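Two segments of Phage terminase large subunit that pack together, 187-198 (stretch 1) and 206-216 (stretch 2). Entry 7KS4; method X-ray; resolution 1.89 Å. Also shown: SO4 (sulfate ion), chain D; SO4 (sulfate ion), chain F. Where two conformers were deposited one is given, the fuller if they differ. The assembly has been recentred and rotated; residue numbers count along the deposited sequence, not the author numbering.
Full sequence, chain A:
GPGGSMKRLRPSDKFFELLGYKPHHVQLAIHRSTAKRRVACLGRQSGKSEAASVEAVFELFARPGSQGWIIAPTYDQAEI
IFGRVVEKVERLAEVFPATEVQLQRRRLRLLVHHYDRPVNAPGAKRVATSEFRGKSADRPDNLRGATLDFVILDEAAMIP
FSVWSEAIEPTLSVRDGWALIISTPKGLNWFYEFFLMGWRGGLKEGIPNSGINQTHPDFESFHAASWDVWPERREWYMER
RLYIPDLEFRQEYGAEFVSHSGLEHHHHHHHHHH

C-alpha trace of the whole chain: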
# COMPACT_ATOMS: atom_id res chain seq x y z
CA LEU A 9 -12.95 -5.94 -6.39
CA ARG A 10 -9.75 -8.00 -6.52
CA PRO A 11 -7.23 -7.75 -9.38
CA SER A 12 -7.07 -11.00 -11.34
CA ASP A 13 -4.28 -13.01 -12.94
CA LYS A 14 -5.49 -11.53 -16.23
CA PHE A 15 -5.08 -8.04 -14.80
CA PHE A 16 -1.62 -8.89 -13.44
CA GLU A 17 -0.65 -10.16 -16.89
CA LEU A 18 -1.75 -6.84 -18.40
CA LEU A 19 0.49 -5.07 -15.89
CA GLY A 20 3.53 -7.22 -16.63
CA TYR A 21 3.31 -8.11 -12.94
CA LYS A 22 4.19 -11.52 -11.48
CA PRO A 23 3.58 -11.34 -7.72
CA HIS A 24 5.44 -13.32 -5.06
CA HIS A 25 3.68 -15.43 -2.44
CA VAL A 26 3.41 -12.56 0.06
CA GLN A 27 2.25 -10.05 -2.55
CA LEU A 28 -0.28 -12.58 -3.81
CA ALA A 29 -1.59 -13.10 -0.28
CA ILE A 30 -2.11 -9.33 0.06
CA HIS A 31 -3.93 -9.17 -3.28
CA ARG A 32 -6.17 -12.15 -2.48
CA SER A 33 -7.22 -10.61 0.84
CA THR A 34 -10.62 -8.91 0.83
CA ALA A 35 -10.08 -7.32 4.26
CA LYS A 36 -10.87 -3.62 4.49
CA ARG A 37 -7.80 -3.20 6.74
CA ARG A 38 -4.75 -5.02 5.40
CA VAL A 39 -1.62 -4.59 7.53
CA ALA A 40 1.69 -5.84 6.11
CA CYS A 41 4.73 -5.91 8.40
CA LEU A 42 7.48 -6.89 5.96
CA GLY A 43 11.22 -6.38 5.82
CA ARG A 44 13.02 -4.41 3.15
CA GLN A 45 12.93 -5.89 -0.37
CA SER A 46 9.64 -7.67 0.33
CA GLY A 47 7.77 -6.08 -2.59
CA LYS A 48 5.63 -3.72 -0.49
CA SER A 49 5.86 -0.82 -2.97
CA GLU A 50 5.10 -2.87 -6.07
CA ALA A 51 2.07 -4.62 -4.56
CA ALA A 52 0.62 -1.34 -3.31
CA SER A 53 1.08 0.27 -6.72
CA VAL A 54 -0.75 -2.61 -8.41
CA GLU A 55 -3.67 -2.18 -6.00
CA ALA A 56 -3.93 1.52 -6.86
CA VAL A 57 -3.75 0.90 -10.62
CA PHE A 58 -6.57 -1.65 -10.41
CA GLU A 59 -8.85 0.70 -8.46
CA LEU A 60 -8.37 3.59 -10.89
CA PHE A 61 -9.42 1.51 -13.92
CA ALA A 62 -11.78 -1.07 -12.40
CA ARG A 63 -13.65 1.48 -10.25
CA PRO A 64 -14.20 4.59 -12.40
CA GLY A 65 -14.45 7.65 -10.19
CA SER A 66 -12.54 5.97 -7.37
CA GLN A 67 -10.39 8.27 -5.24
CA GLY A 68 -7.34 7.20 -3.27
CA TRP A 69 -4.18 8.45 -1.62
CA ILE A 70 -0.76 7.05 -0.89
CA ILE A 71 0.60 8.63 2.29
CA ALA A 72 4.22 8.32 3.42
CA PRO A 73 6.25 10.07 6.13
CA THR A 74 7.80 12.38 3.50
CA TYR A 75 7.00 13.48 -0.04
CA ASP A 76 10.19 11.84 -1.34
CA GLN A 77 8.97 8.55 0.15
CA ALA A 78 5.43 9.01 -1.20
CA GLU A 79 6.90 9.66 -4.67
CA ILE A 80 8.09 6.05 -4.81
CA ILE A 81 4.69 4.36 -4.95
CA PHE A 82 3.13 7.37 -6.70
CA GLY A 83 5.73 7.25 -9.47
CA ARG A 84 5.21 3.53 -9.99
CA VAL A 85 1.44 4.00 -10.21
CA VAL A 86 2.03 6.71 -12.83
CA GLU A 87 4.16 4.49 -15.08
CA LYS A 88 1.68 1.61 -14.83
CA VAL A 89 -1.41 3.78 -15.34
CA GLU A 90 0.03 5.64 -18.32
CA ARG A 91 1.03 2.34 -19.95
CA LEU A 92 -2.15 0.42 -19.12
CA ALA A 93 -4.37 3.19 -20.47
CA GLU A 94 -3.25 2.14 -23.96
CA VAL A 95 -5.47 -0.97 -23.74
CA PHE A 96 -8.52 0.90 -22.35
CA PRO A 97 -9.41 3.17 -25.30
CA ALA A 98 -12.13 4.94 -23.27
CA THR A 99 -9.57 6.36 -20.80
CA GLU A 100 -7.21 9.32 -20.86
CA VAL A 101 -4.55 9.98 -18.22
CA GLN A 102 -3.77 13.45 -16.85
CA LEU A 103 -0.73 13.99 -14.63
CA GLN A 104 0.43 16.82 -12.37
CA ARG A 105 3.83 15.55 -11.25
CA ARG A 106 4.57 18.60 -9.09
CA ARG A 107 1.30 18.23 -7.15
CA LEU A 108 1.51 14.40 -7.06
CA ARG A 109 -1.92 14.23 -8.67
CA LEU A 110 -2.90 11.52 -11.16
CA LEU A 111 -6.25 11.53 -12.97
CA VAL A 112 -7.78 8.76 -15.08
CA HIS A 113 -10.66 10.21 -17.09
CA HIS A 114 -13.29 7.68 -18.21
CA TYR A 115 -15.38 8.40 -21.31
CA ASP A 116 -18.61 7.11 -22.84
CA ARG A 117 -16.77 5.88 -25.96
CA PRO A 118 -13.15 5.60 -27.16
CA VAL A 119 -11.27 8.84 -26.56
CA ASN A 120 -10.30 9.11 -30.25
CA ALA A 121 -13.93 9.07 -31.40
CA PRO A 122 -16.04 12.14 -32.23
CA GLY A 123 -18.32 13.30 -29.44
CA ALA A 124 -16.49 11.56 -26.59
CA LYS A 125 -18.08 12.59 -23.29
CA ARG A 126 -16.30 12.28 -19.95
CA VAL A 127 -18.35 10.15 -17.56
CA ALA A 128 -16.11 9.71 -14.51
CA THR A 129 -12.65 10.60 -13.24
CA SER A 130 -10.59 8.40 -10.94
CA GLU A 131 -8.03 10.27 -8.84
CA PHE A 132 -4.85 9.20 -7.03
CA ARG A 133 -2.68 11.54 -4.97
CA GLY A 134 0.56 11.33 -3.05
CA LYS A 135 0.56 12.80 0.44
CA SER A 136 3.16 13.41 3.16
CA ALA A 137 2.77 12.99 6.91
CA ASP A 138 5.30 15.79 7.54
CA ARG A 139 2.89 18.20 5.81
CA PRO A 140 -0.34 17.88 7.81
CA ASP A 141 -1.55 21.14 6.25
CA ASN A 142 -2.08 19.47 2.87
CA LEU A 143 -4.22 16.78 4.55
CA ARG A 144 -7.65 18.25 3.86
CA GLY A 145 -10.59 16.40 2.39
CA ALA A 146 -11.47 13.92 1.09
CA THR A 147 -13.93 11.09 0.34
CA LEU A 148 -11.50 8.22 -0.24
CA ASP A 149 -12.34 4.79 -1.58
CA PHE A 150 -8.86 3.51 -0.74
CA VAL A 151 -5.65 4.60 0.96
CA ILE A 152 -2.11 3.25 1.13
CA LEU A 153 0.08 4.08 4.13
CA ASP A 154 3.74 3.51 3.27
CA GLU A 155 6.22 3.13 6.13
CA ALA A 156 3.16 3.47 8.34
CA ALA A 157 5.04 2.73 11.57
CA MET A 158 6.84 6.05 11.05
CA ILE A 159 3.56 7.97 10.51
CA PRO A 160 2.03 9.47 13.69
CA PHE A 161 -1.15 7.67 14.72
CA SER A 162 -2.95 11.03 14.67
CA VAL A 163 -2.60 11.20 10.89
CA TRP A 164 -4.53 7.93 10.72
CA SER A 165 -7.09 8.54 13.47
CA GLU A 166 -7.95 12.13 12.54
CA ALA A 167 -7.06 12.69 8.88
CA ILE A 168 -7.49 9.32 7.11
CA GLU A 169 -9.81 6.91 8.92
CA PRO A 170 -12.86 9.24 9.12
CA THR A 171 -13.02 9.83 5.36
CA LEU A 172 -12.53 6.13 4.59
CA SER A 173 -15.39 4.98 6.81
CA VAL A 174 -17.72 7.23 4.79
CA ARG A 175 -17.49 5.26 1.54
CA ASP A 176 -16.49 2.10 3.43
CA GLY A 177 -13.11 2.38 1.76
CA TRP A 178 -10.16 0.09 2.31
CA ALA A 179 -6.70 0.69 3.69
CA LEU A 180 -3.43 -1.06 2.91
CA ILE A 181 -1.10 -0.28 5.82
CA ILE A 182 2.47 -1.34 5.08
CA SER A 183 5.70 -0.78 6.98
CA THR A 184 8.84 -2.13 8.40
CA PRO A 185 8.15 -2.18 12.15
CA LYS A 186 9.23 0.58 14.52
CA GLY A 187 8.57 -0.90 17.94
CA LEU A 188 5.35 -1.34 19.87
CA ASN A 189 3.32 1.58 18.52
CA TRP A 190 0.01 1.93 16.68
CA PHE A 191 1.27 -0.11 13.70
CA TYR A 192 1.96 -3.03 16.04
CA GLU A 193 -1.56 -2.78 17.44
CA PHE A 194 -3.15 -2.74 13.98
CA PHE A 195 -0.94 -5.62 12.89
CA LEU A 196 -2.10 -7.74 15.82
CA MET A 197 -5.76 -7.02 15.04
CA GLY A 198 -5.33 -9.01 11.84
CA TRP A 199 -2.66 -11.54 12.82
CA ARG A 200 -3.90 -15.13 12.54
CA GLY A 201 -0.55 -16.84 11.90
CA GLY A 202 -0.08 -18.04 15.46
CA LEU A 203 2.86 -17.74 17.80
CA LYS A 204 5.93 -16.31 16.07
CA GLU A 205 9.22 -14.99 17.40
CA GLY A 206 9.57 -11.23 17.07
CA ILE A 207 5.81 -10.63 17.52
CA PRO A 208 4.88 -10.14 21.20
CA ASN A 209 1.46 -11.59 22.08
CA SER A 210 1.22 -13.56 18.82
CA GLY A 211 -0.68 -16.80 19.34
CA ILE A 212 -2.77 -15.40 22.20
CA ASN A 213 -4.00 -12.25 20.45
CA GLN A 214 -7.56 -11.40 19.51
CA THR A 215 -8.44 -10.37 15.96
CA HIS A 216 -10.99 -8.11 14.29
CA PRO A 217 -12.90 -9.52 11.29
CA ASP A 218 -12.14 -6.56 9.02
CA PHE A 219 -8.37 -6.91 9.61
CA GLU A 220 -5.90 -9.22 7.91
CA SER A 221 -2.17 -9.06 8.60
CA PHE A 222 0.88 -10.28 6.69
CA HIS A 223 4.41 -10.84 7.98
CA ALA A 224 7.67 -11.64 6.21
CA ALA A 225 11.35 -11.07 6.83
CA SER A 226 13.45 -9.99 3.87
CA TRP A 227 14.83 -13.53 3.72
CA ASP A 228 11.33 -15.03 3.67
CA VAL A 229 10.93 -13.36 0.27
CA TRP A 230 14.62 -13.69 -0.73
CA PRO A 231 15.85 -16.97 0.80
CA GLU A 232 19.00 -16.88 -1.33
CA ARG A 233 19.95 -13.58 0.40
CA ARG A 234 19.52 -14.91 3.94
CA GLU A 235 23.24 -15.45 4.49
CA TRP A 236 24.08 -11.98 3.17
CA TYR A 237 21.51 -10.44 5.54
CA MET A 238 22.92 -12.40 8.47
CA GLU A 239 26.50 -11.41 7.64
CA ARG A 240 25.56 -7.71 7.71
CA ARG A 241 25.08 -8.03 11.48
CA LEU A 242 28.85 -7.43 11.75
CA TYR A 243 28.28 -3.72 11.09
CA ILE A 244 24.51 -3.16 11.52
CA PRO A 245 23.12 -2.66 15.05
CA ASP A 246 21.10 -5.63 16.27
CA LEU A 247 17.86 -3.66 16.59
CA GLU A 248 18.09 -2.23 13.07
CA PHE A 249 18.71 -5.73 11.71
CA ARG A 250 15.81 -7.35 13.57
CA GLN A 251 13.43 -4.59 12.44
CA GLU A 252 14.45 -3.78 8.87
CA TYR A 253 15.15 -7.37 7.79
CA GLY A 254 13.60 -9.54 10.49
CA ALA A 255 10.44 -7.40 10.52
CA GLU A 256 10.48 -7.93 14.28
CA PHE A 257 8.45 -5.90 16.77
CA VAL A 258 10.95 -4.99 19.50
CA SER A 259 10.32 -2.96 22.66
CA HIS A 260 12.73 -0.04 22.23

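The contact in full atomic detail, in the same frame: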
# COMPACT_ATOMS: atom_id res chain seq x y z
N GLY A 187 8.89 -0.70 16.54
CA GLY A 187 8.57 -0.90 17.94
C GLY A 187 7.09 -1.13 18.17
O GLY A 187 6.29 -1.40 17.25
N LEU A 188 6.71 -1.02 19.44
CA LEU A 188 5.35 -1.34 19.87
C LEU A 188 4.53 -0.05 19.89
O LEU A 188 4.26 0.54 20.94
CB LEU A 188 5.37 -2.03 21.22
CG LEU A 188 6.31 -3.24 21.27
CD1 LEU A 188 6.30 -3.84 22.66
CD2 LEU A 188 5.91 -4.30 20.24
N ASN A 189 4.13 0.38 18.70
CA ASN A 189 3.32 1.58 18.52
C ASN A 189 2.02 1.21 17.82
O ASN A 189 1.63 0.04 17.80
CB ASN A 189 4.10 2.63 17.73
CG ASN A 189 4.40 2.21 16.30
OD1 ASN A 189 3.99 1.14 15.84
ND2 ASN A 189 5.15 3.05 15.61
N TRP A 190 1.32 2.20 17.24
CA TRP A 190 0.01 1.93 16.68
C TRP A 190 0.07 0.89 15.56
O TRP A 190 -0.88 0.12 15.39
CB TRP A 190 -0.63 3.23 16.17
CG TRP A 190 -0.09 3.72 14.86
CD1 TRP A 190 1.02 4.49 14.67
CD2 TRP A 190 -0.65 3.48 13.57
NE1 TRP A 190 1.19 4.74 13.33
CE2 TRP A 190 0.18 4.14 12.63
CE3 TRP A 190 -1.76 2.77 13.11
CZ2 TRP A 190 -0.08 4.11 11.26
CZ3 TRP A 190 -2.02 2.75 11.74
CH2 TRP A 190 -1.18 3.42 10.84
N PHE A 191 1.16 0.86 14.79
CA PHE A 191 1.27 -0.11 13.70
C PHE A 191 1.30 -1.54 14.24
O PHE A 191 0.73 -2.45 13.64
CB PHE A 191 2.50 0.18 12.86
CG PHE A 191 2.74 -0.81 11.76
CD1 PHE A 191 2.02 -0.74 10.58
CD2 PHE A 191 3.71 -1.79 11.90
CE1 PHE A 191 2.25 -1.64 9.56
CE2 PHE A 191 3.94 -2.70 10.87
CZ PHE A 191 3.21 -2.63 9.70
N TYR A 192 1.98 -1.74 15.38
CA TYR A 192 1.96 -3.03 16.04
C TYR A 192 0.55 -3.43 16.46
O TYR A 192 0.14 -4.58 16.28
CB TYR A 192 2.89 -2.98 17.26
CG TYR A 192 2.66 -4.09 18.25
CD1 TYR A 192 2.96 -5.41 17.93
CD2 TYR A 192 2.15 -3.82 19.52
CE1 TYR A 192 2.76 -6.44 18.85
CE2 TYR A 192 1.94 -4.83 20.43
CZ TYR A 192 2.25 -6.13 20.10
OH TYR A 192 2.04 -7.13 21.02
N GLU A 193 -0.20 -2.49 17.03
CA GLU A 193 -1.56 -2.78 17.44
C GLU A 193 -2.42 -3.19 16.25
O GLU A 193 -3.14 -4.20 16.31
CB GLU A 193 -2.17 -1.56 18.13
CG GLU A 193 -1.37 -1.14 19.33
CD GLU A 193 -1.80 0.17 19.90
OE1 GLU A 193 -2.59 0.90 19.25
OE2 GLU A 193 -1.35 0.46 21.03
N PHE A 194 -2.36 -2.42 15.17
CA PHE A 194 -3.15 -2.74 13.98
C PHE A 194 -2.73 -4.06 13.38
O PHE A 194 -3.57 -4.85 12.92
CB PHE A 194 -3.04 -1.62 12.95
CG PHE A 194 -4.07 -0.54 13.13
CD1 PHE A 194 -4.38 -0.06 14.39
CD2 PHE A 194 -4.71 0.01 12.03
CE1 PHE A 194 -5.33 0.93 14.56
CE2 PHE A 194 -5.66 1.01 12.19
CZ PHE A 194 -5.96 1.47 13.46
N PHE A 195 -1.42 -4.33 13.37
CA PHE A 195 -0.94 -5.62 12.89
C PHE A 195 -1.59 -6.75 13.67
O PHE A 195 -2.10 -7.72 13.09
CB PHE A 195 0.58 -5.69 13.01
CG PHE A 195 1.14 -7.02 12.63
CD1 PHE A 195 1.45 -7.30 11.31
CD2 PHE A 195 1.31 -8.01 13.57
CE1 PHE A 195 1.96 -8.54 10.95
CE2 PHE A 195 1.81 -9.25 13.22
CZ PHE A 195 2.13 -9.51 11.90
N LEU A 196 -1.58 -6.66 15.00
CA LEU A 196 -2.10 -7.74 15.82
C LEU A 196 -3.59 -7.96 15.59
O LEU A 196 -4.07 -9.09 15.69
CB LEU A 196 -1.81 -7.45 17.29
CG LEU A 196 -1.46 -8.63 18.19
CD1 LEU A 196 -0.21 -9.35 17.69
CD2 LEU A 196 -1.26 -8.15 19.63
N MET A 197 -4.33 -6.89 15.28
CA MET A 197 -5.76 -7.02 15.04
C MET A 197 -6.06 -7.97 13.90
O MET A 197 -7.16 -8.55 13.84
CB MET A 197 -6.38 -5.65 14.74
CG MET A 197 -6.46 -4.75 15.96
SD MET A 197 -6.93 -3.07 15.53
CE MET A 197 -6.56 -2.27 17.09
N GLY A 198 -5.12 -8.14 12.97
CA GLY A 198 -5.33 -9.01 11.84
C GLY A 198 -4.42 -10.22 11.79
O GLY A 198 -4.38 -10.92 10.78
N GLY A 206 9.56 -12.60 17.54
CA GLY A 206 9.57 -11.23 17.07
C GLY A 206 8.23 -10.52 17.16
O GLY A 206 8.19 -9.29 16.99
N ILE A 207 7.14 -11.24 17.41
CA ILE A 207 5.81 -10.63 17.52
C ILE A 207 5.26 -10.87 18.92
O ILE A 207 4.64 -11.91 19.16
CB ILE A 207 4.85 -11.20 16.46
CG1 ILE A 207 5.42 -11.04 15.04
CG2 ILE A 207 3.49 -10.50 16.56
CD1 ILE A 207 4.60 -11.75 13.98
N PRO A 208 5.45 -9.95 19.87
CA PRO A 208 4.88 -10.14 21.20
C PRO A 208 3.37 -10.35 21.13
O PRO A 208 2.68 -9.70 20.34
CB PRO A 208 5.22 -8.84 21.93
CG PRO A 208 6.42 -8.33 21.24
CD PRO A 208 6.27 -8.72 19.80
N ASN A 209 2.88 -11.28 21.95
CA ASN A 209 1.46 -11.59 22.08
C ASN A 209 0.88 -12.30 20.86
O ASN A 209 -0.33 -12.51 20.80
CB ASN A 209 0.62 -10.35 22.38
CG ASN A 209 0.88 -9.80 23.76
OD1 ASN A 209 0.92 -8.48 23.88
ND2 ASN A 209 1.06 -10.55 24.71
N SER A 210 1.70 -12.68 19.88
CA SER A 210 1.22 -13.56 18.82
C SER A 210 0.86 -14.92 19.40
O SER A 210 1.49 -15.41 20.34
CB SER A 210 2.27 -13.72 17.72
OG SER A 210 3.51 -14.19 18.23
N GLY A 211 -0.17 -15.53 18.84
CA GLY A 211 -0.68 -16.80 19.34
C GLY A 211 -1.78 -16.68 20.37
O GLY A 211 -2.68 -17.53 20.42
N ILE A 212 -1.75 -15.63 21.19
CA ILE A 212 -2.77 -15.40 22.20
C ILE A 212 -3.59 -14.15 21.91
O ILE A 212 -4.43 -13.76 22.72
CB ILE A 212 -2.15 -15.32 23.61
CG1 ILE A 212 -1.09 -14.22 23.69
CG2 ILE A 212 -1.57 -16.67 24.00
CD1 ILE A 212 -0.69 -13.85 25.11
N ASN A 213 -3.37 -13.52 20.75
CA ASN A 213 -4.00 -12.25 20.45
C ASN A 213 -5.41 -12.44 19.89
O ASN A 213 -5.71 -13.43 19.23
CB ASN A 213 -3.17 -11.46 19.43
CG ASN A 213 -3.05 -12.19 18.10
OD1 ASN A 213 -2.38 -13.21 18.00
ND2 ASN A 213 -3.70 -11.65 17.07
N GLN A 214 -6.27 -11.47 20.17
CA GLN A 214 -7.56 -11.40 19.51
C GLN A 214 -7.41 -10.78 18.13
O GLN A 214 -6.38 -10.17 17.81
CB GLN A 214 -8.56 -10.60 20.35
CG GLN A 214 -9.14 -11.37 21.53
CD GLN A 214 -9.12 -10.57 22.82
OE1 GLN A 214 -8.07 -10.15 23.29
NE2 GLN A 214 -10.30 -10.34 23.39
N THR A 215 -8.44 -10.94 17.30
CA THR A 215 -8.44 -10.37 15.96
C THR A 215 -9.80 -9.73 15.69
O THR A 215 -10.81 -10.09 16.30
CB THR A 215 -8.12 -11.41 14.87
OG1 THR A 215 -9.03 -12.51 14.96
CG2 THR A 215 -6.70 -11.91 15.02
N HIS A 216 -9.79 -8.76 14.78
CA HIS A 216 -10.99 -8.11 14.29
C HIS A 216 -11.32 -8.62 12.89
O HIS A 216 -10.41 -8.76 12.07
CB HIS A 216 -10.82 -6.58 14.24
CG HIS A 216 -10.54 -5.96 15.58
ND1 HIS A 216 -10.53 -4.60 15.78
CD2 HIS A 216 -10.27 -6.52 16.78
CE1 HIS A 216 -10.26 -4.34 17.05
NE2 HIS A 216 -10.10 -5.49 17.68
S SO4 D . -12.00 -13.26 13.22
O1 SO4 D . -11.31 -12.00 13.49
O2 SO4 D . -12.71 -13.18 11.95
O3 SO4 D . -11.02 -14.35 13.15
O4 SO4 D . -12.95 -13.53 14.30
S SO4 F . 3.46 -10.05 26.82
O1 SO4 F . 4.42 -8.95 26.75
O2 SO4 F . 3.60 -10.89 25.63
O3 SO4 F . 3.70 -10.85 28.01
O4 SO4 F . 2.10 -9.51 26.86

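Stretch 1 enters a short helix at Trp 190 after a lead-in loop; stretch 2 has no regular secondary structure and lies along the helix, closest at its C-terminal end, where the CA atoms of Met 197 and Thr 215 come within 4.4 Å. The contact buries 531 Å², both sides summed.

Ahead of the helix, Leu 188 points toward stretch 2 and sets its CD2 4.2 Å from CG of Pro 208, a simple apolar contact. Asn 189 takes no part in the packing but caps the helix: its OD1 accepts a weak bond from Phe 191 N (3.0 Å), an amide that has no earlier helical carbonyl to pair with.

Tyr 192 suits its place by being both long and polar at its tip. The ring reaches the type II turn of Ile 207 to Ser 210, and Tyr 192 OH donates to Pro 208 O at 2.7 Å, the carbonyl lying near the ring plane, while Tyr 192 CE1 rests 4.3 Å from Pro 208 CD. Phe 195 and Leu 196 supply the greasy surface for Ile 207: Phe 195 CE2 meets Ile 207 CD1 at 3.8 Å, and Leu 196 CD1 meets Ile 207 CG2 at 4.0 Å. The other methyl of Leu 196, CD2, lies 4.0 Å from Asn 209 CB.

At the last turn, backbone carbonyls become available to stretch 2. Leu 196 O accepts a weak bond from Asn 213 ND2 (2.9 Å, 120°); the same ND2 also donates to Gln 214 O within its own stretch (3.1 Å). Met 197 O takes the well-aligned amide of His 216 N (2.8 Å, 160°), with Thr 215 CA also close to Met 197 O at 3.1 Å. The flexible, unbranched Met 197 side chain lays CG over one face of the His 216 imidazole, 4.0 Å from its centroid.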